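Local coordinates for protein phospholyase (Arthrobacter aurescens, PDB 5G4I) that catalyses, with pyridoxal phosphate as cofactor, a phospholyase reaction, although it is a homologue of the class III transaminases, at residues Q254-G266 / L326-D339. Numbering follows the deposited sequence.
Sequences QSGFGRTGSGMWG and LRYMDQEDLMAKAD. With PLP (pyridoxal-5'-phosphate), chain C; PO4 (phosphate ion), chain D.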
loop_
_atom_site.group_PDB
_atom_site.type_symbol
_atom_site.label_atom_id
_atom_site.label_comp_id
_atom_site.label_asym_id
_atom_site.label_seq_id
_atom_site.Cartn_x
_atom_site.Cartn_y
_atom_site.Cartn_z
ATOM N N GLN A 254 0.251 10.477 -12.454
ATOM C CA GLN A 254 0.617 11.881 -12.778
ATOM C C GLN A 254 -0.400 12.602 -13.684
ATOM O O GLN A 254 -0.549 13.856 -13.558
ATOM C CB GLN A 254 1.989 12.013 -13.516
ATOM C CG GLN A 254 3.167 11.508 -12.727
ATOM C CD GLN A 254 3.581 12.458 -11.601
ATOM O OE1 GLN A 254 3.327 13.624 -11.614
ATOM N NE2 GLN A 254 4.244 11.911 -10.647
ATOM N N SER A 255 -1.070 11.909 -14.609
ATOM C CA SER A 255 -1.863 12.540 -15.599
ATOM C C SER A 255 -3.364 12.480 -15.347
ATOM O O SER A 255 -4.119 13.053 -16.149
ATOM C CB SER A 255 -1.576 11.949 -16.988
ATOM O OG SER A 255 -1.818 10.547 -17.042
ATOM N N GLY A 256 -3.810 11.763 -14.323
ATOM C CA GLY A 256 -5.266 11.538 -14.108
ATOM C C GLY A 256 -6.004 12.627 -13.387
ATOM O O GLY A 256 -5.468 13.705 -13.024
ATOM N N PHE A 257 -7.282 12.370 -13.139
ATOM C CA PHE A 257 -8.163 13.281 -12.354
ATOM C C PHE A 257 -8.220 14.678 -12.984
ATOM O O PHE A 257 -8.386 15.722 -12.306
ATOM C CB PHE A 257 -7.888 13.272 -10.869
ATOM C CG PHE A 257 -8.218 11.929 -10.218
ATOM C CD1 PHE A 257 -7.311 10.808 -10.270
ATOM C CD2 PHE A 257 -9.471 11.721 -9.634
ATOM C CE1 PHE A 257 -7.716 9.566 -9.780
ATOM C CE2 PHE A 257 -9.854 10.471 -9.148
ATOM C CZ PHE A 257 -8.964 9.403 -9.243
ATOM N N GLY A 258 -8.147 14.762 -14.312
ATOM C CA GLY A 258 -8.322 16.052 -15.029
ATOM C C GLY A 258 -7.177 16.997 -15.025
ATOM O O GLY A 258 -7.226 18.133 -15.599
ATOM N N ARG A 259 -6.005 16.502 -14.615
ATOM C CA ARG A 259 -4.724 17.284 -14.671
ATOM C C ARG A 259 -4.417 17.883 -16.043
ATOM O O ARG A 259 -3.894 19.000 -16.137
ATOM C CB ARG A 259 -3.588 16.400 -14.197
ATOM C CG ARG A 259 -2.126 16.923 -14.357
ATOM C CD ARG A 259 -1.858 18.122 -13.500
ATOM N NE ARG A 259 -2.120 17.917 -12.086
ATOM C CZ ARG A 259 -1.928 18.919 -11.196
ATOM N NH1 ARG A 259 -1.585 20.125 -11.640
ATOM N NH2 ARG A 259 -2.266 18.768 -9.915
ATOM N N THR A 260 -4.671 17.123 -17.100
ATOM C CA THR A 260 -4.365 17.577 -18.472
ATOM C C THR A 260 -5.418 18.547 -19.037
ATOM O O THR A 260 -5.137 19.121 -20.122
ATOM C CB THR A 260 -4.270 16.397 -19.510
ATOM O OG1 THR A 260 -5.524 15.786 -19.676
ATOM C CG2 THR A 260 -3.206 15.338 -19.113
ATOM N N GLY A 261 -6.550 18.758 -18.354
ATOM C CA GLY A 261 -7.595 19.730 -18.829
ATOM C C GLY A 261 -8.474 19.161 -19.960
ATOM O O GLY A 261 -9.713 19.317 -19.866
ATOM N N SER A 262 -7.869 18.504 -20.982
ATOM C CA SER A 262 -8.598 18.091 -22.163
ATOM C C SER A 262 -9.343 16.799 -22.029
ATOM O O SER A 262 -10.096 16.436 -22.951
ATOM C CB SER A 262 -7.652 18.071 -23.362
ATOM O OG SER A 262 -6.492 17.273 -23.153
ATOM N N GLY A 263 -9.113 16.056 -20.933
ATOM C CA GLY A 263 -9.863 14.808 -20.627
ATOM C C GLY A 263 -9.634 14.432 -19.139
ATOM O O GLY A 263 -8.652 14.946 -18.559
ATOM N N MET A 264 -10.454 13.549 -18.589
ATOM C CA MET A 264 -10.223 13.057 -17.244
ATOM C C MET A 264 -8.893 12.297 -17.135
ATOM O O MET A 264 -8.150 12.430 -16.092
ATOM C CB MET A 264 -11.394 12.180 -16.768
ATOM C CG MET A 264 -11.319 11.916 -15.326
ATOM S SD MET A 264 -11.660 13.427 -14.229
ATOM C CE MET A 264 -11.962 12.365 -12.806
ATOM N N TRP A 265 -8.518 11.547 -18.183
ATOM C CA TRP A 265 -7.366 10.617 -18.144
ATOM C C TRP A 265 -6.403 10.986 -19.241
ATOM O O TRP A 265 -6.809 11.310 -20.385
ATOM C CB TRP A 265 -7.853 9.147 -18.319
ATOM C CG TRP A 265 -8.965 8.814 -17.288
ATOM C CD1 TRP A 265 -10.297 8.645 -17.547
ATOM C CD2 TRP A 265 -8.881 8.851 -15.868
ATOM N NE1 TRP A 265 -11.037 8.508 -16.420
ATOM C CE2 TRP A 265 -10.164 8.666 -15.348
ATOM C CE3 TRP A 265 -7.780 8.994 -14.959
ATOM C CZ2 TRP A 265 -10.428 8.640 -13.957
ATOM C CZ3 TRP A 265 -8.053 8.940 -13.597
ATOM C CH2 TRP A 265 -9.351 8.792 -13.104
ATOM N N GLY A 266 -5.115 11.003 -18.918
ATOM C CA GLY A 266 -4.081 11.253 -19.915
ATOM C C GLY A 266 -4.076 10.349 -21.119
ATOM O O GLY A 266 -3.666 10.838 -22.230
ATOM N N LEU A 326 -14.015 13.779 -5.822
ATOM C CA LEU A 326 -14.729 13.853 -7.077
ATOM C C LEU A 326 -15.879 14.848 -7.048
ATOM O O LEU A 326 -16.063 15.630 -8.000
ATOM C CB LEU A 326 -15.270 12.465 -7.479
ATOM C CG LEU A 326 -14.299 11.386 -7.991
ATOM C CD1 LEU A 326 -15.017 10.015 -8.168
ATOM C CD2 LEU A 326 -13.585 11.836 -9.249
ATOM N N ARG A 327 -16.615 14.886 -5.924
ATOM C CA ARG A 327 -17.747 15.826 -5.813
ATOM C C ARG A 327 -17.235 17.291 -5.909
ATOM O O ARG A 327 -17.837 18.155 -6.562
ATOM C CB ARG A 327 -18.580 15.603 -4.554
ATOM C CG ARG A 327 -19.636 16.703 -4.449
ATOM N N TYR A 328 -16.145 17.624 -5.181
ATOM C CA TYR A 328 -15.605 18.954 -5.196
ATOM C C TYR A 328 -15.078 19.377 -6.517
ATOM O O TYR A 328 -15.391 20.483 -7.060
ATOM C CB TYR A 328 -14.531 19.159 -4.074
ATOM C CG TYR A 328 -14.115 20.570 -3.870
ATOM C CD1 TYR A 328 -13.077 21.169 -4.627
ATOM C CD2 TYR A 328 -14.731 21.334 -2.849
ATOM C CE1 TYR A 328 -12.751 22.499 -4.429
ATOM C CE2 TYR A 328 -14.385 22.668 -2.675
ATOM C CZ TYR A 328 -13.401 23.205 -3.458
ATOM O OH TYR A 328 -12.989 24.571 -3.298
ATOM N N MET A 329 -14.328 18.468 -7.184
ATOM C CA MET A 329 -13.824 18.844 -8.514
ATOM C C MET A 329 -14.969 19.066 -9.543
ATOM O O MET A 329 -14.843 19.939 -10.425
ATOM C CB MET A 329 -12.637 17.868 -9.052
ATOM C CG MET A 329 -13.108 16.583 -9.503
ATOM S SD MET A 329 -11.599 15.747 -10.301
ATOM C CE MET A 329 -11.562 16.521 -11.893
ATOM N N ASP A 330 -16.048 18.240 -9.426
ATOM C CA ASP A 330 -17.219 18.406 -10.301
ATOM C C ASP A 330 -17.874 19.781 -9.983
ATOM O O ASP A 330 -18.192 20.553 -10.938
ATOM C CB ASP A 330 -18.191 17.226 -10.130
ATOM C CG ASP A 330 -17.711 15.888 -10.799
ATOM O OD1 ASP A 330 -16.735 15.832 -11.515
ATOM O OD2 ASP A 330 -18.439 14.868 -10.468
ATOM N N GLN A 331 -18.227 20.024 -8.709
ATOM C CA GLN A 331 -18.984 21.262 -8.332
ATOM C C GLN A 331 -18.271 22.511 -8.700
ATOM O O GLN A 331 -18.902 23.513 -9.141
ATOM C CB GLN A 331 -19.180 21.252 -6.811
ATOM C CG GLN A 331 -20.266 20.266 -6.360
ATOM C CD GLN A 331 -20.423 20.220 -4.820
ATOM O OE1 GLN A 331 -21.382 19.635 -4.317
ATOM N NE2 GLN A 331 -19.461 20.817 -4.071
ATOM N N GLU A 332 -16.913 22.525 -8.586
ATOM C CA GLU A 332 -16.103 23.700 -8.864
ATOM C C GLU A 332 -15.568 23.802 -10.265
ATOM O O GLU A 332 -14.804 24.709 -10.639
ATOM C CB GLU A 332 -15.018 23.853 -7.790
ATOM C CG GLU A 332 -15.508 23.979 -6.332
ATOM C CD GLU A 332 -16.483 25.200 -6.140
ATOM O OE1 GLU A 332 -16.217 26.235 -6.739
ATOM O OE2 GLU A 332 -17.496 25.001 -5.487
ATOM N N ASP A 333 -16.003 22.832 -11.149
ATOM C CA ASP A 333 -15.659 22.863 -12.557
ATOM C C ASP A 333 -14.148 22.873 -12.818
ATOM O O ASP A 333 -13.643 23.481 -13.786
ATOM C CB ASP A 333 -16.352 24.116 -13.266
ATOM C CG ASP A 333 -16.595 23.916 -14.676
ATOM O OD1 ASP A 333 -16.589 22.803 -15.269
ATOM O OD2 ASP A 333 -16.944 24.973 -15.263
ATOM N N LEU A 334 -13.385 22.141 -11.982
ATOM C CA LEU A 334 -11.927 22.273 -12.031
ATOM C C LEU A 334 -11.251 21.769 -13.294
ATOM O O LEU A 334 -10.249 22.336 -13.732
ATOM C CB LEU A 334 -11.252 21.652 -10.775
ATOM C CG LEU A 334 -11.669 22.125 -9.410
ATOM C CD1 LEU A 334 -10.886 21.412 -8.315
ATOM C CD2 LEU A 334 -11.511 23.663 -9.304
ATOM N N MET A 335 -11.761 20.670 -13.894
ATOM C CA MET A 335 -11.157 20.121 -15.134
ATOM C C MET A 335 -11.258 21.183 -16.294
ATOM O O MET A 335 -10.249 21.447 -17.017
ATOM C CB MET A 335 -11.726 18.733 -15.522
ATOM C CG MET A 335 -11.114 18.208 -16.771
ATOM S SD MET A 335 -11.729 16.548 -17.192
ATOM C CE MET A 335 -11.933 16.604 -18.887
ATOM N N ALA A 336 -12.505 21.716 -16.516
ATOM C CA ALA A 336 -12.662 22.707 -17.568
ATOM C C ALA A 336 -11.818 23.957 -17.329
ATOM O O ALA A 336 -11.231 24.535 -18.285
ATOM C CB ALA A 336 -14.133 23.044 -17.757
ATOM N N LYS A 337 -11.751 24.386 -16.056
ATOM C CA LYS A 337 -10.942 25.575 -15.702
ATOM C C LYS A 337 -9.478 25.291 -16.020
ATOM O O LYS A 337 -8.747 26.175 -16.505
ATOM C CB LYS A 337 -11.138 25.944 -14.230
ATOM C CG LYS A 337 -12.498 26.614 -13.864
ATOM C CD LYS A 337 -12.671 26.799 -12.375
ATOM C CE LYS A 337 -13.999 27.515 -12.070
ATOM N NZ LYS A 337 -14.242 27.439 -10.595
ATOM N N ALA A 338 -8.968 24.079 -15.708
ATOM C CA ALA A 338 -7.555 23.720 -15.981
ATOM C C ALA A 338 -7.289 23.731 -17.527
ATOM O O ALA A 338 -6.186 24.073 -17.979
ATOM C CB ALA A 338 -7.231 22.324 -15.390
ATOM N N ASP A 339 -8.256 23.274 -18.351
ATOM C CA ASP A 339 -8.090 23.306 -19.786
ATOM C C ASP A 339 -7.907 24.765 -20.284
ATOM O O ASP A 339 -6.939 25.080 -21.019
ATOM C CB ASP A 339 -9.328 22.695 -20.468
ATOM C CG ASP A 339 -9.158 22.470 -21.905
ATOM O OD1 ASP A 339 -8.233 21.812 -22.452
ATOM O OD2 ASP A 339 -10.057 23.010 -22.648
HETATM N N1 PLP C . 3.667 5.866 -10.905
HETATM C C2 PLP C . 3.792 7.197 -11.124
HETATM C C2A PLP C . 3.691 7.741 -12.525
HETATM C C3 PLP C . 4.026 8.123 -9.987
HETATM O O3 PLP C . 4.154 9.464 -10.182
HETATM C C4 PLP C . 4.116 7.531 -8.633
HETATM C C4A PLP C . 4.348 8.372 -7.437
HETATM C C5 PLP C . 3.963 6.060 -8.529
HETATM C C6 PLP C . 3.746 5.311 -9.683
HETATM C C5A PLP C . 4.043 5.379 -7.181
HETATM O O4P PLP C . 3.139 6.007 -6.275
HETATM P P PLP C . 3.201 5.679 -4.700
HETATM O O1P PLP C . 4.379 6.485 -4.207
HETATM O O2P PLP C . 1.864 6.147 -4.177
HETATM O O3P PLP C . 3.403 4.184 -4.648
HETATM P P PO4 D . 6.508 13.622 -7.345
HETATM O O1 PO4 D . 5.878 13.432 -8.597
HETATM O O2 PO4 D . 5.706 14.392 -6.298
HETATM O O3 PO4 D . 7.385 14.781 -7.804
HETATM O O4 PO4 D . 7.303 12.500 -6.730
HETATM O O HOH W 1 -5.665 21.074 -22.089
#
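Gly258 and Gly261, the first and last residues of a type I beta turn, meet helix 334-355 at Met335 and Asp339, and the CA atoms of Gly261 and Asp339 lie 3.7 Å apart. Both glycines have positive phi, and a side chain on either would point into the helix; on Gly261 it would clash with Asp339. No direct hydrogen bond crosses, but a water donates to Thr260 O and, at 2.7 Å, to Asp339 OD1.

Methionines, long and flexible, make most of the apolar contacts between loop and helices. Met335, with CG anti to the backbone N (chi1 180°) and straight as far as SD, puts CG 3.6 Å from Gly261 O and SD 4.3 Å from Met264 SD. Met264 SD and Met329 CE meet tip to tip at 3.9 Å. The bend of Met329 at chi3 (-80°) also brings its CE to 3.3 Å from Phe257 O. Leu326 sets CD2 at the edge of the Phe257 ring, 4.0 Å from CE2, and against Met264 CE.

The loop follows strand 247-251 of the central mixed sheet, which ends at the cofactor residue Asp251, and carries Gln254 of this class-III aminotransferase-family PLP pocket. Gln254 NE2 donates to PLP O3 (a very short 2.5 Å) and to O1 of a separate bound phosphate ion, and OE1 accepts from Arg414; an amide suits both roles. A leucine here would probably leave PLP O3 without this donor and Arg414 without its amide acceptor. Thus Phe257 to Met264 pack on helices 316-331 and 334-355 through thioether and hydrocarbon contacts plus one water bridge, while Gln254 supplies one of the cofactor's polar partners.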